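Local atomic coordinates of putative integron gene cassette protein (Uncultured bacterium, PDB entry 3GHJ), a protein that is of unknown function but belongs to the glyoxalase/bleomycin resistance/dioxygenase superfamily, whose characterised members include metal-dependent enzymes and antibiotic-binding resistance proteins. Residues K41-Y46 against R62-W67; P100-L105 against V110-P115; V116-M121 against S125-D130. The protein carries 1 engineered substitution. All blocks are in the same frame, centred on the assembly; numbering follows the deposited sequence.

Interaction 1. Residues K41-Y46 against R62-W67; sequences KSSQFY and RWNFLW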
loop_
_atom_site.group_PDB
_atom_site.type_symbol
_atom_site.label_atom_id
_atom_site.label_comp_id
_atom_site.label_asym_id
_atom_site.label_seq_id
_atom_site.Cartn_x
_atom_site.Cartn_y
_atom_site.Cartn_z
ATOM N N LYS A 41 8.463 7.255 17.401
ATOM C CA LYS A 41 8.492 8.475 16.616
ATOM C C LYS A 41 7.621 8.336 15.370
ATOM O O LYS A 41 6.932 9.276 14.976
ATOM C CB LYS A 41 9.923 8.861 16.243
ATOM C CG LYS A 41 10.772 9.265 17.456
ATOM C CD LYS A 41 12.127 9.812 17.037
ATOM C CE LYS A 41 12.931 10.261 18.253
ATOM N NZ LYS A 41 14.342 10.583 17.898
ATOM N N SER A 42 7.660 7.169 14.744
ATOM C CA SER A 42 6.817 6.974 13.571
ATOM C C SER A 42 5.339 6.872 13.953
ATOM O O SER A 42 4.485 7.434 13.266
ATOM C CB SER A 42 7.265 5.769 12.740
ATOM O OG SER A 42 8.405 6.100 11.961
ATOM N N SER A 43 5.032 6.184 15.047
ATOM C CA SER A 43 3.645 6.131 15.501
ATOM C C SER A 43 3.111 7.542 15.749
ATOM O O SER A 43 1.972 7.855 15.403
ATOM C CB SER A 43 3.508 5.276 16.759
ATOM O OG SER A 43 3.818 3.918 16.495
ATOM N N GLN A 44 3.936 8.396 16.344
ATOM C CA GLN A 44 3.528 9.772 16.598
ATOM C C GLN A 44 3.212 10.508 15.298
ATOM O O GLN A 44 2.236 11.241 15.214
ATOM C CB GLN A 44 4.607 10.508 17.396
ATOM C CG GLN A 44 4.760 9.985 18.813
ATOM C CD GLN A 44 5.967 10.561 19.527
ATOM O OE1 GLN A 44 6.770 11.283 18.936
ATOM N NE2 GLN A 44 6.102 10.241 20.809
ATOM N N PHE A 45 4.034 10.302 14.277
ATOM C CA PHE A 45 3.803 10.945 12.989
ATOM C C PHE A 45 2.493 10.464 12.354
ATOM O O PHE A 45 1.656 11.262 11.938
ATOM C CB PHE A 45 4.978 10.678 12.048
ATOM C CG PHE A 45 4.812 11.261 10.668
ATOM C CD1 PHE A 45 4.180 10.537 9.655
ATOM C CD2 PHE A 45 5.305 12.527 10.375
ATOM C CE1 PHE A 45 4.032 11.075 8.386
ATOM C CE2 PHE A 45 5.166 13.066 9.109
ATOM C CZ PHE A 45 4.537 12.338 8.111
ATOM N N TYR A 46 2.321 9.150 12.274
ATOM C CA TYR A 46 1.146 8.603 11.601
ATOM C C TYR A 46 -0.167 8.888 12.334
ATOM O O TYR A 46 -1.206 9.040 11.704
ATOM C CB TYR A 46 1.336 7.101 11.318
ATOM C CG TYR A 46 2.267 6.844 10.141
ATOM C CD1 TYR A 46 3.649 6.814 10.305
ATOM C CD2 TYR A 46 1.761 6.682 8.858
ATOM C CE1 TYR A 46 4.505 6.605 9.221
ATOM C CE2 TYR A 46 2.606 6.474 7.774
ATOM C CZ TYR A 46 3.968 6.437 7.960
ATOM O OH TYR A 46 4.794 6.233 6.876
ATOM N N ARG A 62 7.349 -5.161 18.123
ATOM C CA ARG A 62 7.621 -3.787 17.714
ATOM C C ARG A 62 6.858 -3.438 16.438
ATOM O O ARG A 62 7.432 -2.909 15.487
ATOM C CB ARG A 62 9.121 -3.559 17.532
ATOM C CG ARG A 62 9.934 -3.830 18.791
ATOM C CD ARG A 62 9.600 -2.826 19.877
ATOM N NE ARG A 62 10.164 -1.509 19.588
ATOM C CZ ARG A 62 9.804 -0.387 20.204
ATOM N NH1 ARG A 62 8.872 -0.417 21.145
ATOM N NH2 ARG A 62 10.373 0.764 19.874
ATOM N N TRP A 63 5.564 -3.744 16.432
ATOM C CA TRP A 63 4.675 -3.412 15.322
ATOM C C TRP A 63 3.516 -2.586 15.854
ATOM O O TRP A 63 3.070 -2.778 16.990
ATOM C CB TRP A 63 4.101 -4.677 14.688
ATOM C CG TRP A 63 5.088 -5.550 13.944
ATOM C CD1 TRP A 63 6.448 -5.456 13.957
ATOM C CD2 TRP A 63 4.768 -6.663 13.102
ATOM N NE1 TRP A 63 6.997 -6.438 13.160
ATOM C CE2 TRP A 63 5.985 -7.193 12.626
ATOM C CE3 TRP A 63 3.568 -7.260 12.697
ATOM C CZ2 TRP A 63 6.038 -8.291 11.766
ATOM C CZ3 TRP A 63 3.622 -8.351 11.843
ATOM C CH2 TRP A 63 4.849 -8.854 11.387
ATOM N N ASN A 64 3.009 -1.678 15.030
ATOM C CA ASN A 64 1.823 -0.907 15.382
ATOM C C ASN A 64 0.881 -0.878 14.191
ATOM O O ASN A 64 1.227 -0.340 13.136
ATOM C CB ASN A 64 2.205 0.510 15.817
ATOM C CG ASN A 64 1.084 1.216 16.574
ATOM O OD1 ASN A 64 0.027 0.637 16.814
ATOM N ND2 ASN A 64 1.316 2.474 16.947
ATOM N N PHE A 65 -0.292 -1.482 14.356
ATOM C CA PHE A 65 -1.328 -1.534 13.328
ATOM C C PHE A 65 -2.247 -0.345 13.534
ATOM O O PHE A 65 -2.920 -0.251 14.570
ATOM C CB PHE A 65 -2.169 -2.815 13.468
ATOM C CG PHE A 65 -1.391 -4.097 13.315
ATOM C CD1 PHE A 65 -0.558 -4.553 14.333
ATOM C CD2 PHE A 65 -1.534 -4.871 12.169
ATOM C CE1 PHE A 65 0.134 -5.750 14.197
ATOM C CE2 PHE A 65 -0.845 -6.072 12.028
ATOM C CZ PHE A 65 -0.013 -6.509 13.041
ATOM N N LEU A 66 -2.284 0.555 12.555
ATOM C CA LEU A 66 -3.049 1.800 12.646
ATOM C C LEU A 66 -4.120 1.862 11.563
ATOM O O LEU A 66 -3.888 1.427 10.430
ATOM C CB LEU A 66 -2.114 3.001 12.500
ATOM C CG LEU A 66 -1.027 3.121 13.565
ATOM C CD1 LEU A 66 -0.111 4.261 13.193
ATOM C CD2 LEU A 66 -1.636 3.325 14.962
ATOM N N TRP A 67 -5.279 2.419 11.890
ATOM C CA TRP A 67 -6.401 2.489 10.965
ATOM C C TRP A 67 -6.452 3.799 10.203
ATOM O O TRP A 67 -6.257 4.879 10.773
ATOM C CB TRP A 67 -7.732 2.351 11.710
ATOM C CG TRP A 67 -8.011 1.003 12.281
ATOM C CD1 TRP A 67 -7.826 0.604 13.575
ATOM C CD2 TRP A 67 -8.551 -0.128 11.585
ATOM N NE1 TRP A 67 -8.217 -0.703 13.725
ATOM C CE2 TRP A 67 -8.673 -1.174 12.521
ATOM C CE3 TRP A 67 -8.951 -0.353 10.261
ATOM C CZ2 TRP A 67 -9.165 -2.435 12.176
ATOM C CZ3 TRP A 67 -9.445 -1.601 9.919
ATOM C CH2 TRP A 67 -9.551 -2.629 10.876
#
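Helix 39-49 runs alongside strand 63-68 in the same general direction, the backbones drawing nearest at Ser43 and Asn64, whose CA atoms are 7.3 Å apart, and separating slightly to 8.1 Å between CA of Tyr46 and CA of Leu66. Two small side-chain meetings fill this gap, one polar and one apolar. Ser43 OG sits 2.9 Å from the modelled ND2 of Asn64, whose amide is probably turned over in the model, so the pairing of its nitrogen and oxygen with the hydroxyl is left undecided. Asn64 reaches the helix with CG anti to its own backbone N (chi1 -163°), and its CB is 3.8 Å from Ser43 OG. The same hydroxyl is hydrogen-bonded to Leu39 O, one turn earlier in the helix. One turn on from Ser43, CD1 of Leu66 touches CB of Tyr46 at 3.7 Å; the ring takes no part, because the chi1 of -76° swings it off the strand toward Val34 and Phe52. Tyr46 OH is hydrogen-bonded to Asp130, while CD1 of Phe45 lies over the rim of one face of the Tyr46 ring. This is the helix-on-sheet packing of the glyoxalase/bleomycin resistance fold, in which a helix packs on one face of a four-stranded mixed sheet of order 1-4-3-2. Strand alternation sends Asn64 and Leu66 to the helix. Where the strand begins, Arg62 makes salt bridges to Glu40 of the helix and to Glu79.

Interaction 2. Residues P100-L105 against V110-P115; sequences PLKKAL and VSVHGP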
loop_
_atom_site.group_PDB
_atom_site.type_symbol
_atom_site.label_atom_id
_atom_site.label_comp_id
_atom_site.label_asym_id
_atom_site.label_seq_id
_atom_site.Cartn_x
_atom_site.Cartn_y
_atom_site.Cartn_z
ATOM N N PRO A 100 -5.870 22.420 1.237
ATOM C CA PRO A 100 -5.947 22.333 2.701
ATOM C C PRO A 100 -4.976 21.304 3.281
ATOM O O PRO A 100 -4.375 21.559 4.325
ATOM C CB PRO A 100 -7.395 21.912 2.962
ATOM C CG PRO A 100 -8.147 22.405 1.756
ATOM C CD PRO A 100 -7.197 22.360 0.595
ATOM N N LEU A 101 -4.814 20.161 2.619
ATOM C CA LEU A 101 -3.942 19.129 3.171
ATOM C C LEU A 101 -2.479 19.548 3.085
ATOM O O LEU A 101 -1.697 19.319 4.021
ATOM C CB LEU A 101 -4.165 17.800 2.445
ATOM C CG LEU A 101 -5.439 17.072 2.860
ATOM C CD1 LEU A 101 -5.761 15.985 1.841
ATOM C CD2 LEU A 101 -5.297 16.492 4.261
ATOM N N LYS A 102 -2.101 20.155 1.964
ATOM C CA LYS A 102 -0.754 20.702 1.831
ATOM C C LYS A 102 -0.445 21.687 2.958
ATOM O O LYS A 102 0.599 21.601 3.613
ATOM C CB LYS A 102 -0.579 21.379 0.473
ATOM C CG LYS A 102 0.747 22.113 0.327
ATOM C CD LYS A 102 0.910 22.622 -1.087
ATOM C CE LYS A 102 2.207 23.392 -1.257
ATOM N NZ LYS A 102 2.301 23.967 -2.632
ATOM N N LYS A 103 -1.373 22.612 3.193
ATOM C CA LYS A 103 -1.194 23.617 4.226
ATOM C C LYS A 103 -1.139 22.998 5.619
ATOM O O LYS A 103 -0.337 23.409 6.463
ATOM C CB LYS A 103 -2.326 24.646 4.137
ATOM C CG LYS A 103 -2.083 25.908 4.964
ATOM C CD LYS A 103 -0.978 26.746 4.340
ATOM C CE LYS A 103 -0.806 28.077 5.050
ATOM N NZ LYS A 103 0.273 28.884 4.417
ATOM N N ALA A 104 -1.990 22.010 5.867
ATOM C CA ALA A 104 -2.016 21.365 7.173
ATOM C C ALA A 104 -0.686 20.673 7.457
ATOM O O ALA A 104 -0.135 20.796 8.548
ATOM C CB ALA A 104 -3.152 20.370 7.253
ATOM N N LEU A 105 -0.173 19.940 6.476
ATOM C CA LEU A 105 1.124 19.295 6.645
ATOM C C LEU A 105 2.215 20.332 6.904
ATOM O O LEU A 105 3.029 20.172 7.820
ATOM C CB LEU A 105 1.476 18.442 5.419
ATOM C CG LEU A 105 0.709 17.131 5.225
ATOM C CD1 LEU A 105 1.088 16.516 3.889
ATOM C CD2 LEU A 105 1.003 16.166 6.354
ATOM N N VAL A 110 5.966 19.712 8.024
ATOM C CA VAL A 110 6.264 18.765 6.954
ATOM C C VAL A 110 6.377 19.468 5.610
ATOM O O VAL A 110 5.444 20.148 5.184
ATOM C CB VAL A 110 5.156 17.691 6.850
ATOM C CG1 VAL A 110 5.441 16.718 5.696
ATOM C CG2 VAL A 110 5.009 16.952 8.178
ATOM N N SER A 111 7.511 19.296 4.933
ATOM C CA SER A 111 7.721 19.894 3.615
ATOM C C SER A 111 6.958 19.152 2.520
ATOM O O SER A 111 7.100 17.937 2.362
ATOM C CB SER A 111 9.211 19.930 3.273
ATOM O OG SER A 111 9.902 20.795 4.153
ATOM N N VAL A 112 6.164 19.888 1.753
ATOM C CA VAL A 112 5.294 19.279 0.758
ATOM C C VAL A 112 5.633 19.744 -0.647
ATOM O O VAL A 112 5.833 20.942 -0.892
ATOM C CB VAL A 112 3.803 19.580 1.052
ATOM C CG1 VAL A 112 2.895 18.927 0.011
ATOM C CG2 VAL A 112 3.431 19.128 2.460
ATOM N N HIS A 113 5.740 18.786 -1.559
ATOM C CA HIS A 113 5.960 19.074 -2.965
ATOM C C HIS A 113 4.663 18.880 -3.730
ATOM O O HIS A 113 3.934 17.909 -3.510
ATOM C CB HIS A 113 7.052 18.166 -3.540
ATOM C CG HIS A 113 7.279 18.351 -5.009
ATOM N ND1 HIS A 113 7.996 19.409 -5.524
ATOM C CD2 HIS A 113 6.884 17.611 -6.073
ATOM C CE1 HIS A 113 8.031 19.315 -6.842
ATOM N NE2 HIS A 113 7.364 18.233 -7.200
ATOM N N GLY A 114 4.369 19.810 -4.629
ATOM C CA GLY A 114 3.162 19.737 -5.421
ATOM C C GLY A 114 2.246 20.885 -5.046
ATOM O O GLY A 114 2.638 21.737 -4.244
ATOM N N PRO A 115 1.012 20.886 -5.571
ATOM C CA PRO A 115 0.434 19.787 -6.351
ATOM C C PRO A 115 1.111 19.537 -7.692
ATOM O O PRO A 115 1.526 20.469 -8.386
ATOM C CB PRO A 115 -1.018 20.222 -6.565
ATOM C CG PRO A 115 -1.025 21.707 -6.343
ATOM C CD PRO A 115 0.051 21.986 -5.352
#
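In the helix-to-strand turn between helix 98-107 and edge strand 113-118 of a glyoxalase-type fold, Leu105 O receives the N-H of Val110 at 3.0 Å. The donor lies five residues after the acceptor, the spacing of the long bond in a Schellman ending, and stands 39° out of the carbonyl plane. The two residues also pack, Leu105 CB lying 4.0 Å from Val110 CB. Beyond them Val112 points both methyls at the helix. CG2 meets Leu105 CB at 3.6 Å, the side chains crossing at about a right angle, whereas CG1 touches CG of Lys102 at 3.9 Å. Lys102 starts with CG anti to the backbone N (chi1 173°) and stays fully extended; the straight chain crosses Val112 at a slant and carries its ammonium past it to the strand. There NZ gives a 2.8 Å hydrogen bond to Gly114 O in the carbonyl plane, with a C=O...N angle of 153°. The acceptor immediately precedes the cis peptide bond to Pro115, whose CD is 4.0 Å from NZ. CG thus packs on the valine, and the charged end ties helix to strand. Leu105 and Val110 rest on Phe128 of strand 123-129 and on Ile49 of helix 39-49, Leu105 also reaches Phe138 of strand 135-140, and Pro115 touches Val124 and, at the start of helix 98-107, Ile98 and Glu99.

Interaction 3. Residues V116-M121 against S125-D130; sequences VNQEWM and SLYFAD. Engineered in segment 116-121: Gln118 (natural residue Leu).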
loop_
_atom_site.group_PDB
_atom_site.type_symbol
_atom_site.label_atom_id
_atom_site.label_comp_id
_atom_site.label_asym_id
_atom_site.label_seq_id
_atom_site.Cartn_x
_atom_site.Cartn_y
_atom_site.Cartn_z
ATOM N N VAL A 116 1.214 18.261 -8.039
ATOM C CA VAL A 116 1.716 17.830 -9.328
ATOM C C VAL A 116 0.557 17.218 -10.097
ATOM O O VAL A 116 -0.090 16.285 -9.617
ATOM C CB VAL A 116 2.783 16.743 -9.157
ATOM C CG1 VAL A 116 3.201 16.185 -10.517
ATOM C CG2 VAL A 116 3.975 17.281 -8.380
ATOM N N ASN A 117 0.283 17.735 -11.288
ATOM C CA ASN A 117 -0.760 17.166 -12.126
ATOM C C ASN A 117 -0.267 15.891 -12.798
ATOM O O ASN A 117 0.833 15.856 -13.347
ATOM C CB ASN A 117 -1.219 18.173 -13.185
ATOM C CG ASN A 117 -2.105 19.261 -12.607
ATOM O OD1 ASN A 117 -2.772 19.065 -11.589
ATOM N ND2 ASN A 117 -2.123 20.416 -13.263
ATOM N N GLN A 118 -1.076 14.840 -12.717
ATOM C CA GLN A 118 -0.796 13.579 -13.390
ATOM C C GLN A 118 -1.802 13.453 -14.517
ATOM O O GLN A 118 -2.832 12.794 -14.374
ATOM C CB GLN A 118 -0.968 12.407 -12.419
ATOM C CG GLN A 118 -0.280 12.606 -11.074
ATOM C CD GLN A 118 1.228 12.442 -11.159
ATOM O OE1 GLN A 118 1.788 12.303 -12.246
ATOM N NE2 GLN A 118 1.890 12.453 -10.008
ATOM N N GLU A 119 -1.515 14.124 -15.629
ATOM C CA GLU A 119 -2.475 14.238 -16.720
ATOM C C GLU A 119 -2.918 12.870 -17.224
ATOM O O GLU A 119 -4.111 12.629 -17.424
ATOM C CB GLU A 119 -1.883 15.057 -17.872
ATOM C CG GLU A 119 -1.646 16.527 -17.543
ATOM C CD GLU A 119 -0.992 17.298 -18.677
ATOM O OE1 GLU A 119 -0.543 16.668 -19.659
ATOM O OE2 GLU A 119 -0.928 18.542 -18.584
ATOM N N TRP A 120 -1.960 11.966 -17.399
ATOM C CA TRP A 120 -2.269 10.664 -17.976
ATOM C C TRP A 120 -3.301 9.885 -17.167
ATOM O O TRP A 120 -4.040 9.083 -17.722
ATOM C CB TRP A 120 -1.003 9.837 -18.231
ATOM C CG TRP A 120 -0.242 9.435 -16.999
ATOM C CD1 TRP A 120 0.785 10.119 -16.412
ATOM C CD2 TRP A 120 -0.430 8.247 -16.220
ATOM N NE1 TRP A 120 1.242 9.431 -15.313
ATOM C CE2 TRP A 120 0.511 8.281 -15.171
ATOM C CE3 TRP A 120 -1.305 7.159 -16.306
ATOM C CZ2 TRP A 120 0.606 7.269 -14.215
ATOM C CZ3 TRP A 120 -1.210 6.149 -15.349
ATOM C CH2 TRP A 120 -0.261 6.218 -14.319
HETATM N N MSE A 121 -3.374 10.131 -15.860
HETATM C CA MSE A 121 -4.365 9.435 -15.042
HETATM C C MSE A 121 -5.417 10.375 -14.460
HETATM O O MSE A 121 -6.179 9.991 -13.573
HETATM C CB MSE A 121 -3.691 8.610 -13.938
HETATM C CG MSE A 121 -2.711 9.383 -13.088
HETATM SE SE MSE A 121 -1.871 8.306 -11.653
HETATM C CE MSE A 121 -3.395 8.009 -10.466
ATOM N N SER A 125 -1.330 15.032 -7.325
ATOM C CA SER A 125 -0.573 14.436 -6.227
ATOM C C SER A 125 0.150 15.460 -5.376
ATOM O O SER A 125 0.610 16.494 -5.871
ATOM C CB SER A 125 0.470 13.454 -6.756
ATOM O OG SER A 125 -0.128 12.384 -7.467
ATOM N N LEU A 126 0.257 15.168 -4.086
ATOM C CA LEU A 126 1.181 15.853 -3.205
ATOM C C LEU A 126 2.186 14.844 -2.701
ATOM O O LEU A 126 1.824 13.701 -2.425
ATOM C CB LEU A 126 0.461 16.418 -1.988
ATOM C CG LEU A 126 -0.568 17.511 -2.243
ATOM C CD1 LEU A 126 -1.315 17.773 -0.958
ATOM C CD2 LEU A 126 0.149 18.771 -2.744
ATOM N N TYR A 127 3.431 15.271 -2.533
ATOM C CA TYR A 127 4.497 14.381 -2.091
ATOM C C TYR A 127 5.158 14.900 -0.831
ATOM O O TYR A 127 5.416 16.099 -0.708
ATOM C CB TYR A 127 5.547 14.233 -3.191
ATOM C CG TYR A 127 5.031 13.557 -4.437
ATOM C CD1 TYR A 127 4.614 14.303 -5.534
ATOM C CD2 TYR A 127 4.939 12.172 -4.510
ATOM C CE1 TYR A 127 4.130 13.682 -6.681
ATOM C CE2 TYR A 127 4.460 11.542 -5.655
ATOM C CZ TYR A 127 4.065 12.304 -6.734
ATOM O OH TYR A 127 3.595 11.682 -7.872
ATOM N N PHE A 128 5.442 14.008 0.106
ATOM C CA PHE A 128 6.098 14.385 1.351
ATOM C C PHE A 128 6.730 13.154 1.966
ATOM O O PHE A 128 6.447 12.022 1.549
ATOM C CB PHE A 128 5.103 15.019 2.337
ATOM C CG PHE A 128 3.966 14.109 2.740
ATOM C CD1 PHE A 128 2.856 13.968 1.924
ATOM C CD2 PHE A 128 4.015 13.404 3.937
ATOM C CE1 PHE A 128 1.798 13.133 2.296
ATOM C CE2 PHE A 128 2.967 12.566 4.318
ATOM C CZ PHE A 128 1.858 12.429 3.493
ATOM N N ALA A 129 7.592 13.374 2.949
ATOM C CA ALA A 129 8.314 12.307 3.630
ATOM C C ALA A 129 7.723 11.988 4.995
ATOM O O ALA A 129 7.197 12.869 5.677
ATOM C CB ALA A 129 9.797 12.687 3.777
ATOM N N ASP A 130 7.805 10.720 5.401
ATOM C CA ASP A 130 7.598 10.375 6.798
ATOM C C ASP A 130 8.948 10.497 7.541
ATOM O O ASP A 130 9.945 10.906 6.933
ATOM C CB ASP A 130 6.901 8.998 6.949
ATOM C CG ASP A 130 7.851 7.817 6.859
ATOM O OD1 ASP A 130 9.014 7.973 6.444
ATOM O OD2 ASP A 130 7.398 6.712 7.209
#
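Val116 and Ser125 form an antiparallel hydrogen-bonded pair, each backbone N reaching the other's O at 2.9 Å. Both side chains leave on the same face of the sheet, where Gln118 and Tyr127 join them. Gln118 is an engineered residue, leucine in the natural sequence. In the deposited form its chain is bent at chi2 (-75°), which turns the amide across toward Tyr127 and brings NE2 within reach of both hydroxyls. NE2 then donates to Ser125 OG at 3.2 Å, with the hydroxyl near the amide plane and an N-H...O angle of 163°; CG of Gln118 lies 3.6 Å from the same oxygen. NE2 is also 2.8 Å from Tyr127 OH, arriving at the edge of the ring with the amide plane turned 85° from it. Farther along that edge, in the ring plane, CG2 of Val116 touches Tyr127 CE1 at 4.0 Å, so the ring turns its edge, not a face, to the valine, and the two side chains cross at about a right angle. The arrangement belongs to the beta hairpin of strands 113-118 and 123-129, on one border of a four-stranded mixed sheet in the glyoxalase/bleomycin resistance fold. The next strand inward, 135-140, supplies Glu137, which is hydrogen-bonded to Ser125 OG and packs against Tyr127; the buried hydroxyl is thereby held by two side chains. After residue 118 strand 113-118 gives way to a short 3-10 segment, and the N-H of Met121, a selenomethionine, returns to Gln118 O at 3.1 Å. CG of Met121 lies over the centre of the Trp120 ring. This turn faces the second subunit: Trp120 meets Phe65 of that subunit edge-to-face, Met121 O accepts from its Arg71, and the Met121 side chain packs on its Trp67.

Interactions 2 and 3 are neighbours, their centres about 11 Å apart: both use strand 113-118, and His113 N probably bonds to Tyr127 O at 2.8 Å farther along the same two strands. Interaction 1 lies on the opposite side of the chain's centre, about 21 Å from interaction 2 and 24 Å from interaction 3, centre to centre, on the other four-stranded sheet. Helix 39-49 bridges the halves. The bond from Tyr46 to Asp130 joins interaction 1 to interaction 3, while Phe45 CE2 packs 4.0 Å from Val110 CG2 and Phe45 CZ 4.1 Å from Phe128 CE2. No active site is known for this protein.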